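Local structure of KLLA0F20702p (Kluyveromyces lactis, 5Y5A) at residues T344-K349 with F399-H404; I308-M313 with I355-M360; E314-P319 with L339-T344. The protein is an Est1-family protein that probably takes part in recruiting telomerase to telomeres through its complex with Cdc13. One frame throughout, in Å; residues are numbered along the deposited sequence.

Contact 1 of 3, residues T344-K349 with F399-H404; sequences TLLFDK and FKFFTH
An aromatic cluster of Phe347, Phe401 and His404 joins helix 339-379 to helix 385-410, two long helices of the all-helical Est1 DNA/RNA binding domain. The two segments run nearly parallel, and their axes come no closer than 11.5 Å, a gap that the three rings bridge. Phe347 is the centre of the group. Its CD2 sits over the middle of one face of the His404 imidazole, 3.3 Å from His404 CG, with the two ring planes inclined at 36°. Its CB lies over the same ring in a CH-pi contact. Phe401 presents its edge to the face of Phe347 in an offset edge-to-face pair, centroids 5.9 Å apart, and Phe401 CD1 lies 4.1 Å from Phe347 CE1. Leu346 CD2 touches the rim of Phe401 at CE1. On the more exposed side, Lys400 lays its CG against Phe347 CE2, and its extended chain carries NZ to a weak bond with Gln343. His404 has its CG anti to the backbone N (chi1 -172°), and from there NE2 donates to the backbone O of Phe347 at 2.8 Å with an N-H...O angle of 149°.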
loop_
_atom_site.group_PDB
_atom_site.type_symbol
_atom_site.label_atom_id
_atom_site.label_comp_id
_atom_site.label_asym_id
_atom_site.label_seq_id
_atom_site.Cartn_x
_atom_site.Cartn_y
_atom_site.Cartn_z
ATOM N N THR A 344 8.877 14.411 -19.217
ATOM C CA THR A 344 9.451 15.739 -19.072
ATOM C C THR A 344 8.548 16.598 -18.185
ATOM O O THR A 344 9.030 17.359 -17.350
ATOM C CB THR A 344 9.682 16.409 -20.446
ATOM O OG1 THR A 344 8.465 16.420 -21.191
ATOM C CG2 THR A 344 10.717 15.641 -21.248
ATOM N N LEU A 345 7.239 16.447 -18.333
ATOM C CA LEU A 345 6.301 17.270 -17.575
ATOM C C LEU A 345 6.247 16.802 -16.126
ATOM O O LEU A 345 6.225 17.619 -15.205
ATOM C CB LEU A 345 4.907 17.234 -18.208
ATOM C CG LEU A 345 4.036 18.476 -18.004
ATOM C CD1 LEU A 345 4.808 19.723 -18.386
ATOM C CD2 LEU A 345 2.769 18.396 -18.820
ATOM N N LEU A 346 6.219 15.484 -15.930
ATOM C CA LEU A 346 6.347 14.893 -14.600
ATOM C C LEU A 346 7.594 15.407 -13.872
ATOM O O LEU A 346 7.520 15.825 -12.723
ATOM C CB LEU A 346 6.427 13.360 -14.684
ATOM C CG LEU A 346 6.687 12.668 -13.346
ATOM C CD1 LEU A 346 5.465 12.849 -12.465
ATOM C CD2 LEU A 346 7.041 11.184 -13.491
ATOM N N PHE A 347 8.741 15.340 -14.539
ATOM C CA PHE A 347 10.000 15.745 -13.914
ATOM C C PHE A 347 9.990 17.235 -13.661
ATOM O O PHE A 347 10.476 17.686 -12.624
ATOM C CB PHE A 347 11.208 15.341 -14.771
ATOM C CG PHE A 347 11.650 13.902 -14.573
ATOM C CD1 PHE A 347 10.742 12.860 -14.680
ATOM C CD2 PHE A 347 12.977 13.597 -14.296
ATOM C CE1 PHE A 347 11.151 11.537 -14.505
ATOM C CE2 PHE A 347 13.394 12.280 -14.112
ATOM C CZ PHE A 347 12.490 11.251 -14.227
ATOM N N ASP A 348 9.413 18.003 -14.585
ATOM C CA ASP A 348 9.321 19.458 -14.408
ATOM C C ASP A 348 8.425 19.833 -13.228
ATOM O O ASP A 348 8.781 20.696 -12.425
ATOM C CB ASP A 348 8.808 20.138 -15.685
ATOM C CG ASP A 348 9.882 20.253 -16.764
ATOM O OD1 ASP A 348 11.010 19.739 -16.564
ATOM O OD2 ASP A 348 9.597 20.849 -17.822
ATOM N N LYS A 349 7.263 19.190 -13.123
ATOM C CA LYS A 349 6.357 19.444 -12.002
ATOM C C LYS A 349 7.051 19.096 -10.678
ATOM O O LYS A 349 6.943 19.828 -9.700
ATOM C CB LYS A 349 5.059 18.642 -12.150
ATOM C CG LYS A 349 4.144 19.105 -13.292
ATOM C CD LYS A 349 3.797 20.577 -13.154
ATOM C CE LYS A 349 2.828 21.027 -14.217
ATOM N NZ LYS A 349 2.552 22.491 -14.129
ATOM N N PHE A 399 16.485 4.857 -11.585
ATOM C CA PHE A 399 17.558 5.602 -10.933
ATOM C C PHE A 399 17.662 7.026 -11.471
ATOM O O PHE A 399 18.127 7.923 -10.777
ATOM C CB PHE A 399 18.880 4.844 -11.059
ATOM C CG PHE A 399 19.060 3.820 -9.978
ATOM C CD1 PHE A 399 18.462 2.575 -10.080
ATOM C CD2 PHE A 399 19.750 4.133 -8.820
ATOM C CE1 PHE A 399 18.600 1.632 -9.068
ATOM C CE2 PHE A 399 19.885 3.196 -7.799
ATOM C CZ PHE A 399 19.314 1.945 -7.928
ATOM N N LYS A 400 17.187 7.237 -12.692
ATOM C CA LYS A 400 17.041 8.584 -13.215
ATOM C C LYS A 400 16.071 9.371 -12.325
ATOM O O LYS A 400 16.323 10.526 -11.976
ATOM C CB LYS A 400 16.543 8.544 -14.661
ATOM C CG LYS A 400 16.424 9.911 -15.298
ATOM C CD LYS A 400 16.001 9.817 -16.752
ATOM C CE LYS A 400 15.931 11.206 -17.371
ATOM N NZ LYS A 400 15.615 11.168 -18.825
ATOM N N PHE A 401 14.967 8.723 -11.953
ATOM C CA PHE A 401 13.963 9.310 -11.062
ATOM C C PHE A 401 14.553 9.622 -9.687
ATOM O O PHE A 401 14.313 10.697 -9.129
ATOM C CB PHE A 401 12.770 8.361 -10.917
ATOM C CG PHE A 401 11.592 8.964 -10.214
ATOM C CD1 PHE A 401 10.641 9.682 -10.921
ATOM C CD2 PHE A 401 11.426 8.800 -8.847
ATOM C CE1 PHE A 401 9.542 10.232 -10.280
ATOM C CE2 PHE A 401 10.329 9.353 -8.195
ATOM C CZ PHE A 401 9.391 10.067 -8.911
ATOM N N PHE A 402 15.318 8.667 -9.155
ATOM C CA PHE A 402 16.059 8.841 -7.901
ATOM C C PHE A 402 16.942 10.086 -7.928
ATOM O O PHE A 402 16.832 10.956 -7.070
ATOM C CB PHE A 402 16.952 7.626 -7.611
ATOM C CG PHE A 402 16.214 6.401 -7.144
ATOM C CD1 PHE A 402 14.830 6.348 -7.151
ATOM C CD2 PHE A 402 16.921 5.292 -6.694
ATOM C CE1 PHE A 402 14.169 5.221 -6.721
ATOM C CE2 PHE A 402 16.264 4.161 -6.264
ATOM C CZ PHE A 402 14.880 4.125 -6.278
ATOM N N THR A 403 17.832 10.163 -8.914
ATOM C CA THR A 403 18.779 11.270 -8.966
ATOM C C THR A 403 18.064 12.596 -9.187
ATOM O O THR A 403 18.505 13.635 -8.700
ATOM C CB THR A 403 19.839 11.063 -10.062
ATOM O OG1 THR A 403 19.201 10.981 -11.339
ATOM C CG2 THR A 403 20.593 9.784 -9.811
ATOM N N HIS A 404 16.958 12.564 -9.916
ATOM C CA HIS A 404 16.144 13.767 -10.075
ATOM C C HIS A 404 15.566 14.190 -8.716
ATOM O O HIS A 404 15.660 15.356 -8.332
ATOM C CB HIS A 404 15.023 13.537 -11.092
ATOM C CG HIS A 404 14.270 14.777 -11.445
ATOM N ND1 HIS A 404 14.832 15.812 -12.161
ATOM C CD2 HIS A 404 12.996 15.153 -11.179
ATOM C CE1 HIS A 404 13.939 16.771 -12.323
ATOM N NE2 HIS A 404 12.814 16.393 -11.739
#

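Contact 2 of 3, residues I308-M313 with I355-M360; sequences INMEIM and IKNISM
Asn357 and Met360 reach from helix 339-379 toward the pair Met310 and Met313 of helix 306-315, and no hydrogen bond crosses between the two segments. The contact is a side-chain packing of two helices of the helical Est1 DNA/RNA binding domain that run in roughly the same direction, at 32°, with axes 9.6 Å apart at their closest. Its apolar part is built by three methionines. Met360 has its CG anti to the backbone N (chi1 -179°), and that carbon lies 4.0 Å from Met313 CB; its chain then bends twice, and CE ends 4.4 Å from Met310 CG. Met313 reaches the other way, crossing Asn357 at about a right angle, with its CE 3.7 Å from both CB and ND2 of Asn357.

The polar part centres on the Asn357 amide, which is buried among these carbons. OD1 lies 3.3 Å from Met310 CB, while ND2 comes to 3.9 Å from Asn309 CB. Both ends of the amide find polar partners beyond the two segments: OD1 accepts from Arg306, and ND2 donates to the backbone O of Arg353. An alanine at Asn357 would probably leave Arg306 without this acceptor and open a gap beside Met310 and the Met313 methyl.

Helix 339-379 is kinked here. On its other side Ile358 packs against Tyr422 and Met425 of helix 421-433, and about two turns earlier Lys349 bonds to Asn309, so helix 339-379 lies between helices 306-315 and 421-433.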
loop_
_atom_site.group_PDB
_atom_site.type_symbol
_atom_site.label_atom_id
_atom_site.label_comp_id
_atom_site.label_asym_id
_atom_site.label_seq_id
_atom_site.Cartn_x
_atom_site.Cartn_y
_atom_site.Cartn_z
ATOM N N ILE A 308 -4.051 20.706 -10.340
ATOM C CA ILE A 308 -3.598 20.206 -11.627
ATOM C C ILE A 308 -2.173 19.664 -11.532
ATOM O O ILE A 308 -1.871 18.613 -12.098
ATOM C CB ILE A 308 -3.659 21.301 -12.703
ATOM C CG1 ILE A 308 -5.062 21.908 -12.759
ATOM C CG2 ILE A 308 -3.249 20.744 -14.057
ATOM C CD1 ILE A 308 -6.156 20.893 -13.006
ATOM N N ASN A 309 -1.303 20.381 -10.819
ATOM C CA ASN A 309 0.070 19.927 -10.615
ATOM C C ASN A 309 0.048 18.572 -9.924
ATOM O O ASN A 309 0.749 17.640 -10.322
ATOM C CB ASN A 309 0.891 20.931 -9.783
ATOM C CG ASN A 309 0.905 22.326 -10.375
ATOM O OD1 ASN A 309 0.972 22.504 -11.588
ATOM N ND2 ASN A 309 0.849 23.331 -9.510
ATOM N N MET A 310 -0.777 18.467 -8.889
ATOM C CA MET A 310 -0.932 17.210 -8.166
ATOM C C MET A 310 -1.426 16.078 -9.071
ATOM O O MET A 310 -0.902 14.975 -9.017
ATOM C CB MET A 310 -1.893 17.376 -6.986
ATOM C CG MET A 310 -2.062 16.092 -6.164
ATOM S SD MET A 310 -2.638 16.393 -4.485
ATOM C CE MET A 310 -4.073 17.411 -4.804
ATOM N N GLU A 311 -2.426 16.344 -9.905
ATOM C CA GLU A 311 -2.964 15.271 -10.740
ATOM C C GLU A 311 -1.953 14.827 -11.802
ATOM O O GLU A 311 -1.861 13.642 -12.119
ATOM C CB GLU A 311 -4.282 15.701 -11.370
ATOM C CG GLU A 311 -5.418 15.711 -10.354
ATOM C CD GLU A 311 -6.737 16.192 -10.929
ATOM O OE1 GLU A 311 -6.751 16.669 -12.082
ATOM O OE2 GLU A 311 -7.762 16.090 -10.220
ATOM N N ILE A 312 -1.170 15.766 -12.320
ATOM C CA ILE A 312 -0.085 15.414 -13.233
ATOM C C ILE A 312 0.930 14.477 -12.568
ATOM O O ILE A 312 1.398 13.513 -13.180
ATOM C CB ILE A 312 0.632 16.669 -13.754
ATOM C CG1 ILE A 312 -0.312 17.451 -14.669
ATOM C CG2 ILE A 312 1.909 16.294 -14.496
ATOM C CD1 ILE A 312 0.294 18.673 -15.273
ATOM N N MET A 313 1.255 14.738 -11.310
ATOM C CA MET A 313 2.220 13.888 -10.618
ATOM C C MET A 313 1.621 12.525 -10.298
ATOM O O MET A 313 2.331 11.528 -10.305
ATOM C CB MET A 313 2.727 14.567 -9.353
ATOM C CG MET A 313 3.455 15.867 -9.646
ATOM S SD MET A 313 4.208 16.581 -8.188
ATOM C CE MET A 313 3.998 18.326 -8.538
ATOM N N ILE A 355 6.859 21.390 -3.342
ATOM C CA ILE A 355 6.554 21.854 -1.986
ATOM C C ILE A 355 5.146 21.471 -1.502
ATOM O O ILE A 355 4.991 20.865 -0.441
ATOM C CB ILE A 355 6.729 23.373 -1.888
ATOM C CG1 ILE A 355 8.196 23.741 -2.129
ATOM C CG2 ILE A 355 6.246 23.887 -0.529
ATOM C CD1 ILE A 355 8.459 25.236 -2.080
ATOM N N LYS A 356 4.125 21.803 -2.282
ATOM C CA LYS A 356 2.752 21.505 -1.887
ATOM C C LYS A 356 2.301 20.093 -2.284
ATOM O O LYS A 356 1.201 19.660 -1.935
ATOM C CB LYS A 356 1.808 22.538 -2.494
ATOM C CG LYS A 356 1.998 23.965 -1.967
ATOM C CD LYS A 356 1.031 24.919 -2.650
ATOM C CE LYS A 356 1.417 26.379 -2.414
ATOM N NZ LYS A 356 0.376 27.320 -2.918
ATOM N N ASN A 357 3.150 19.372 -3.009
ATOM C CA ASN A 357 2.735 18.089 -3.561
ATOM C C ASN A 357 3.653 16.939 -3.167
ATOM O O ASN A 357 3.585 15.872 -3.755
ATOM C CB ASN A 357 2.642 18.194 -5.087
ATOM C CG ASN A 357 1.620 19.238 -5.540
ATOM O OD1 ASN A 357 0.417 19.040 -5.384
ATOM N ND2 ASN A 357 2.099 20.359 -6.092
ATOM N N ILE A 358 4.486 17.149 -2.149
ATOM C CA ILE A 358 5.525 16.184 -1.796
ATOM C C ILE A 358 4.944 14.821 -1.405
ATOM O O ILE A 358 5.566 13.789 -1.633
ATOM C CB ILE A 358 6.418 16.722 -0.644
ATOM C CG1 ILE A 358 7.691 15.897 -0.505
ATOM C CG2 ILE A 358 5.657 16.761 0.673
ATOM C CD1 ILE A 358 8.588 15.913 -1.729
ATOM N N SER A 359 3.735 14.816 -0.858
ATOM C CA SER A 359 3.120 13.572 -0.431
ATOM C C SER A 359 2.839 12.656 -1.626
ATOM O O SER A 359 2.971 11.437 -1.526
ATOM C CB SER A 359 1.835 13.853 0.340
ATOM O OG SER A 359 1.119 12.654 0.566
ATOM N N MET A 360 2.463 13.249 -2.755
ATOM C CA MET A 360 2.213 12.487 -3.975
ATOM C C MET A 360 3.540 12.046 -4.601
ATOM O O MET A 360 3.629 10.989 -5.242
ATOM C CB MET A 360 1.380 13.317 -4.974
ATOM C CG MET A 360 1.046 12.574 -6.275
ATOM S SD MET A 360 0.086 11.042 -6.008
ATOM C CE MET A 360 -1.441 11.770 -5.430
#

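Contact 3 of 3, residues E314-P319 with L339-T344; sequences EFYILP and LKHFQT
The turn between helices 306-315 and 318-325 packs against the first turns of helix 339-379, with Phe342 inserted between Tyr316 and Pro319. Phe342 has its CG anti to the carbonyl carbon (chi1 -72°), and one edge of the ring meets Tyr316: CD1 stands over the centre of the tyrosine ring, 3.7 Å from Tyr316 CD2. The pair is edge-to-face, centroids 4.8 Å apart and planes at 73°. Over one face of the same ring lies Pro319 CG, offset toward the rim, in a CH-pi contact 3.9 Å from the centroid, while Pro319 CB comes to 3.6 Å from Phe342 CD2.

The link is a type I beta turn from Phe315 to Leu318, with Tyr316 inside it and Pro319 directly after, closed by a 3.0 Å bond from Leu318 N to Phe315 O, within the helical Est1 DNA/RNA binding domain. Tyr316 and Pro319 fall on the side that faces helix 339-379. At the start of that helix, Leu339 CD2 touches Pro319 CB at 4.0 Å. His341 comes near the tyrosine, its NE2 4.5 Å from Tyr316 CE2. His341 NE2 and Tyr316 OH share an acceptor, OE2 of Glu301, which brings the segment ahead of helix 306-315 into the contact.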
loop_
_atom_site.group_PDB
_atom_site.type_symbol
_atom_site.label_atom_id
_atom_site.label_comp_id
_atom_site.label_asym_id
_atom_site.label_seq_id
_atom_site.Cartn_x
_atom_site.Cartn_y
_atom_site.Cartn_z
ATOM N N GLU A 314 0.316 12.473 -10.049
ATOM C CA GLU A 314 -0.343 11.192 -9.818
ATOM C C GLU A 314 -0.451 10.371 -11.111
ATOM O O GLU A 314 -0.313 9.161 -11.096
ATOM C CB GLU A 314 -1.738 11.394 -9.224
ATOM C CG GLU A 314 -2.417 10.081 -8.900
ATOM C CD GLU A 314 -3.887 10.232 -8.575
ATOM O OE1 GLU A 314 -4.316 11.361 -8.301
ATOM O OE2 GLU A 314 -4.610 9.213 -8.590
ATOM N N PHE A 315 -0.694 11.035 -12.232
ATOM C CA PHE A 315 -1.006 10.318 -13.457
ATOM C C PHE A 315 0.149 10.112 -14.426
ATOM O O PHE A 315 0.225 9.071 -15.063
ATOM C CB PHE A 315 -2.136 11.033 -14.193
ATOM C CG PHE A 315 -3.488 10.740 -13.636
ATOM C CD1 PHE A 315 -3.954 11.407 -12.514
ATOM C CD2 PHE A 315 -4.295 9.782 -14.222
ATOM C CE1 PHE A 315 -5.202 11.130 -11.997
ATOM C CE2 PHE A 315 -5.545 9.505 -13.709
ATOM C CZ PHE A 315 -6.001 10.181 -12.596
ATOM N N TYR A 316 1.033 11.093 -14.564
ATOM C CA TYR A 316 1.979 11.053 -15.673
ATOM C C TYR A 316 3.093 10.049 -15.456
ATOM O O TYR A 316 3.838 9.749 -16.381
ATOM C CB TYR A 316 2.563 12.445 -15.951
ATOM C CG TYR A 316 1.637 13.304 -16.793
ATOM C CD1 TYR A 316 0.282 13.028 -16.847
ATOM C CD2 TYR A 316 2.116 14.372 -17.549
ATOM C CE1 TYR A 316 -0.577 13.786 -17.601
ATOM C CE2 TYR A 316 1.246 15.149 -18.325
ATOM C CZ TYR A 316 -0.100 14.842 -18.340
ATOM O OH TYR A 316 -0.998 15.584 -19.088
ATOM N N ILE A 317 3.204 9.503 -14.250
ATOM C CA ILE A 317 4.184 8.456 -14.033
ATOM C C ILE A 317 3.628 7.118 -14.537
ATOM O O ILE A 317 4.377 6.179 -14.775
ATOM C CB ILE A 317 4.592 8.335 -12.536
ATOM C CG1 ILE A 317 5.903 7.549 -12.395
ATOM C CG2 ILE A 317 3.463 7.724 -11.710
ATOM C CD1 ILE A 317 6.339 7.303 -10.949
ATOM N N LEU A 318 2.326 7.032 -14.673
ATOM C CA LEU A 318 1.683 5.815 -15.083
ATOM C C LEU A 318 2.058 5.328 -16.453
ATOM O O LEU A 318 2.424 4.200 -16.591
ATOM C CB LEU A 318 0.194 5.898 -14.883
ATOM C CG LEU A 318 -0.216 6.124 -13.445
ATOM C CD1 LEU A 318 -1.701 6.254 -13.312
ATOM C CD2 LEU A 318 0.275 5.022 -12.553
ATOM N N PRO A 319 1.989 6.160 -17.470
ATOM C CA PRO A 319 2.420 5.672 -18.787
ATOM C C PRO A 319 3.900 5.299 -18.863
ATOM O O PRO A 319 4.273 4.505 -19.725
ATOM C CB PRO A 319 2.132 6.859 -19.712
ATOM C CG PRO A 319 1.040 7.598 -19.037
ATOM C CD PRO A 319 1.367 7.491 -17.571
ATOM N N LEU A 339 4.964 9.779 -24.881
ATOM C CA LEU A 339 5.709 9.215 -23.747
ATOM C C LEU A 339 6.814 10.140 -23.233
ATOM O O LEU A 339 6.956 10.318 -22.024
ATOM C CB LEU A 339 6.309 7.855 -24.112
ATOM C CG LEU A 339 5.280 6.715 -24.191
ATOM C CD1 LEU A 339 5.980 5.375 -24.344
ATOM C CD2 LEU A 339 4.367 6.699 -22.968
ATOM N N LYS A 340 7.588 10.730 -24.142
ATOM C CA LYS A 340 8.633 11.664 -23.744
ATOM C C LYS A 340 8.018 12.895 -23.066
ATOM O O LYS A 340 8.580 13.426 -22.115
ATOM C CB LYS A 340 9.482 12.081 -24.946
ATOM C CG LYS A 340 10.689 12.955 -24.582
ATOM C CD LYS A 340 11.358 13.545 -25.824
ATOM C CE LYS A 340 12.355 14.642 -25.462
ATOM N NZ LYS A 340 12.863 15.361 -26.667
ATOM N N HIS A 341 6.854 13.323 -23.547
ATOM C CA HIS A 341 6.132 14.445 -22.949
ATOM C C HIS A 341 5.708 14.171 -21.503
ATOM O O HIS A 341 5.859 15.035 -20.636
ATOM C CB HIS A 341 4.901 14.785 -23.782
ATOM C CG HIS A 341 4.021 15.830 -23.169
ATOM N ND1 HIS A 341 4.366 17.165 -23.124
ATOM C CD2 HIS A 341 2.806 15.737 -22.578
ATOM C CE1 HIS A 341 3.403 17.846 -22.532
ATOM N NE2 HIS A 341 2.445 17.004 -22.191
ATOM N N PHE A 342 5.168 12.979 -21.247
ATOM C CA PHE A 342 4.769 12.593 -19.893
ATOM C C PHE A 342 5.921 12.720 -18.902
ATOM O O PHE A 342 5.753 13.240 -17.804
ATOM C CB PHE A 342 4.232 11.159 -19.870
ATOM C CG PHE A 342 2.886 11.010 -20.514
ATOM C CD1 PHE A 342 1.871 11.920 -20.250
ATOM C CD2 PHE A 342 2.637 9.971 -21.395
ATOM C CE1 PHE A 342 0.626 11.792 -20.841
ATOM C CE2 PHE A 342 1.391 9.830 -21.993
ATOM C CZ PHE A 342 0.382 10.744 -21.717
ATOM N N GLN A 343 7.094 12.250 -19.304
ATOM C CA GLN A 343 8.247 12.219 -18.425
ATOM C C GLN A 343 8.789 13.613 -18.161
ATOM O O GLN A 343 9.130 13.961 -17.022
ATOM C CB GLN A 343 9.350 11.350 -19.022
ATOM C CG GLN A 343 10.659 11.449 -18.256
ATOM C CD GLN A 343 11.824 10.873 -19.021
ATOM O OE1 GLN A 343 12.492 11.576 -19.782
ATOM N NE2 GLN A 343 12.080 9.592 -18.824
ATOM N N THR A 344 8.877 14.411 -19.217
ATOM C CA THR A 344 9.451 15.739 -19.072
ATOM C C THR A 344 8.548 16.598 -18.185
ATOM O O THR A 344 9.030 17.359 -17.350
ATOM C CB THR A 344 9.682 16.409 -20.446
ATOM O OG1 THR A 344 8.465 16.420 -21.191
ATOM C CG2 THR A 344 10.717 15.641 -21.248
#

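Following the chain from the N terminus, helix 306-315 opens contact 2 and the turn after it opens contact 3. Contact 3 closes first, as helix 339-379 begins, and its loop is nested inside the longer one that contact 2 closes further along that helix. Contact 1 starts at Thr344, shared with contact 3, and is in series with it; its closure on helix 385-410 comes after contact 2 has closed, so contacts 1 and 2 cross. Helix 339-379 serves all three. Leu346 packs on Met313 between contacts 1 and 2, Leu345 packs on Tyr316 between contacts 1 and 3, and Met360 meets Glu314 between contacts 2 and 3.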